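Local structure of septation protein imp2 (Schizosaccharomyces pombe, 5C1F) at the interface of chains A and B. The protein links the cytokinetic ring to phospholipid membranes through its F-BAR domain, is required for normal septation and takes part in medial ring disassembly. Sequence-based numbering; all coordinates share one arbitrary frame. Chains: chain A/B, Septation protein imp2.

The interface of chains A and B. Residues chain A 13-14, 193-194, 197, 201; chain B 273-277.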
loop_
_atom_site.group_PDB
_atom_site.type_symbol
_atom_site.label_atom_id
_atom_site.label_comp_id
_atom_site.label_asym_id
_atom_site.label_seq_id
_atom_site.Cartn_x
_atom_site.Cartn_y
_atom_site.Cartn_z
ATOM N N TRP A 13 -41.819 6.403 26.099
ATOM C CA TRP A 13 -42.376 6.876 27.354
ATOM C C TRP A 13 -42.146 5.832 28.441
ATOM O O TRP A 13 -41.010 5.422 28.682
ATOM C CB TRP A 13 -43.865 7.194 27.195
ATOM C CG TRP A 13 -44.113 8.302 26.216
ATOM C CD1 TRP A 13 -44.374 8.176 24.883
ATOM C CD2 TRP A 13 -44.103 9.708 26.491
ATOM N NE1 TRP A 13 -44.536 9.416 24.312
ATOM C CE2 TRP A 13 -44.373 10.373 25.278
ATOM C CE3 TRP A 13 -43.897 10.469 27.646
ATOM C CZ2 TRP A 13 -44.441 11.760 25.188
ATOM C CZ3 TRP A 13 -43.964 11.845 27.554
ATOM C CH2 TRP A 13 -44.234 12.478 26.334
ATOM N N GLY A 14 -43.222 5.395 29.087
ATOM C CA GLY A 14 -43.114 4.447 30.181
ATOM C C GLY A 14 -43.521 5.084 31.492
ATOM O O GLY A 14 -43.422 6.301 31.652
ATOM N N VAL A 193 -48.395 20.073 39.912
ATOM C CA VAL A 193 -47.880 18.854 39.290
ATOM C C VAL A 193 -48.527 18.621 37.925
ATOM O O VAL A 193 -47.890 18.108 37.008
ATOM C CB VAL A 193 -48.104 17.619 40.197
ATOM C CG1 VAL A 193 -47.737 16.331 39.473
ATOM C CG2 VAL A 193 -47.283 17.744 41.465
ATOM N N ARG A 194 -49.797 18.985 37.802
ATOM C CA ARG A 194 -50.498 18.845 36.535
ATOM C C ARG A 194 -49.837 19.707 35.470
ATOM O O ARG A 194 -49.615 19.256 34.345
ATOM C CB ARG A 194 -51.977 19.225 36.679
ATOM C CG ARG A 194 -52.657 19.571 35.340
ATOM C CD ARG A 194 -54.156 19.719 35.431
ATOM N NE ARG A 194 -54.616 20.537 36.546
ATOM C CZ ARG A 194 -54.466 21.859 36.625
ATOM N NH1 ARG A 194 -53.841 22.535 35.668
ATOM N NH2 ARG A 194 -54.916 22.518 37.685
ATOM N N TYR A 197 -46.408 18.242 34.481
ATOM C CA TYR A 197 -46.580 17.086 33.605
ATOM C C TYR A 197 -46.958 17.511 32.189
ATOM O O TYR A 197 -46.498 16.917 31.212
ATOM C CB TYR A 197 -47.646 16.139 34.162
ATOM C CG TYR A 197 -47.103 15.044 35.049
ATOM C CD1 TYR A 197 -46.411 15.346 36.214
ATOM C CD2 TYR A 197 -47.296 13.706 34.731
ATOM C CE1 TYR A 197 -45.917 14.345 37.031
ATOM C CE2 TYR A 197 -46.807 12.699 35.542
ATOM C CZ TYR A 197 -46.118 13.024 36.690
ATOM O OH TYR A 197 -45.630 12.029 37.504
ATOM N N THR A 201 -44.647 16.645 29.011
ATOM C CA THR A 201 -45.123 15.918 27.839
ATOM C C THR A 201 -44.739 16.631 26.546
ATOM O O THR A 201 -44.283 15.999 25.590
ATOM C CB THR A 201 -46.655 15.727 27.885
ATOM O OG1 THR A 201 -46.997 14.846 28.963
ATOM C CG2 THR A 201 -47.169 15.139 26.580
ATOM N N ILE B 273 -48.301 7.640 27.953
ATOM C CA ILE B 273 -47.909 8.874 28.622
ATOM C C ILE B 273 -48.474 8.911 30.037
ATOM O O ILE B 273 -49.692 8.867 30.224
ATOM C CB ILE B 273 -48.391 10.117 27.850
ATOM C CG1 ILE B 273 -47.874 10.086 26.411
ATOM C CG2 ILE B 273 -47.954 11.392 28.560
ATOM C CD1 ILE B 273 -48.373 11.229 25.560
ATOM N N PRO B 274 -47.587 8.982 31.041
ATOM C CA PRO B 274 -48.001 9.024 32.448
ATOM C C PRO B 274 -48.824 10.270 32.762
ATOM O O PRO B 274 -48.378 11.383 32.488
ATOM C CB PRO B 274 -46.670 9.040 33.209
ATOM C CG PRO B 274 -45.663 8.496 32.238
ATOM C CD PRO B 274 -46.122 8.966 30.896
ATOM N N GLN B 275 -50.012 10.078 33.326
ATOM C CA GLN B 275 -50.887 11.194 33.660
ATOM C C GLN B 275 -50.642 11.664 35.089
ATOM O O GLN B 275 -50.261 10.867 35.945
ATOM C CB GLN B 275 -52.355 10.799 33.467
ATOM C CG GLN B 275 -52.725 10.489 32.024
ATOM C CD GLN B 275 -52.369 11.617 31.072
ATOM O OE1 GLN B 275 -51.675 11.406 30.077
ATOM N NE2 GLN B 275 -52.849 12.820 31.370
ATOM N N PRO B 276 -50.851 12.968 35.351
ATOM C CA PRO B 276 -50.641 13.543 36.688
ATOM C C PRO B 276 -51.584 12.968 37.747
ATOM O O PRO B 276 -52.733 12.646 37.442
ATOM C CB PRO B 276 -50.915 15.036 36.473
ATOM C CG PRO B 276 -51.768 15.098 35.248
ATOM C CD PRO B 276 -51.264 13.991 34.375
ATOM N N PRO B 277 -51.095 12.834 38.988
ATOM C CA PRO B 277 -51.893 12.327 40.108
ATOM C C PRO B 277 -53.025 13.281 40.469
ATOM O O PRO B 277 -52.814 14.494 40.482
ATOM C CB PRO B 277 -50.878 12.226 41.251
ATOM C CG PRO B 277 -49.535 12.243 40.588
ATOM C CD PRO B 277 -49.706 13.115 39.387
#
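A proline-rich stretch of chain B, residues 273-277, runs in extended form along helix 162-252 of chain A, and at its start also meets the loop residues A:Trp13 and A:Gly14. A:Tyr197 buries the most surface in this patch, followed by B:Pro276 and B:Ile273. The tyrosine ring lies against the backbone of the extended B:Pro274 to B:Pro276 segment: B:Pro276 CA sits 3.9 Å above one face, shifted toward the rim, while the carbonyl O of B:Pro274 meets the ring edge in plane, 3.4 Å from A:Tyr197 CD2. The side chains of A:Tyr197 and B:Pro276 pass antiparallel, and B:Pro276 CB, near the root of the ring, also packs 3.8 Å from A:Arg194 CA on the helix backbone. Toward the preceding helical turn, the side chains of B:Pro277 and A:Val193 cross at roughly a right angle, with CD of the proline 3.8 Å from CG1 of the valine.

At the other end, B:Ile273 lies alongside A:Trp13 and divides its branches between two partners. Its CG1, anti to its own carbonyl carbon (chi1 -56°), is placed over one indole face, 3.7 Å from A:Trp13 CE2 and centred over the fused rings in a CH-pi contact. The CG2 branch turns instead to A:Thr201 OG1, at 3.6 Å. That hydroxyl bonds back to the A:Tyr197 carbonyl O one turn earlier (3.1 Å), approaching from above the carbonyl plane, so its polar need is met within the helix. An alanine in place of A:Trp13 would remove the indole face beneath B:Ile273 and would probably loosen this end of the chain B segment. Beside it, the B:Pro274 ring points its CG at the carbonyl O of A:Gly14 (3.2 Å).

No hydrogen bond or salt bridge crosses this patch, which relies on apolar and ring contacts. Repeated by two-fold symmetry, it fastens the segment following the helices of one F-BAR subunit onto the other, and is likely to reinforce the elongated dimer characteristic of these membrane-binding domains.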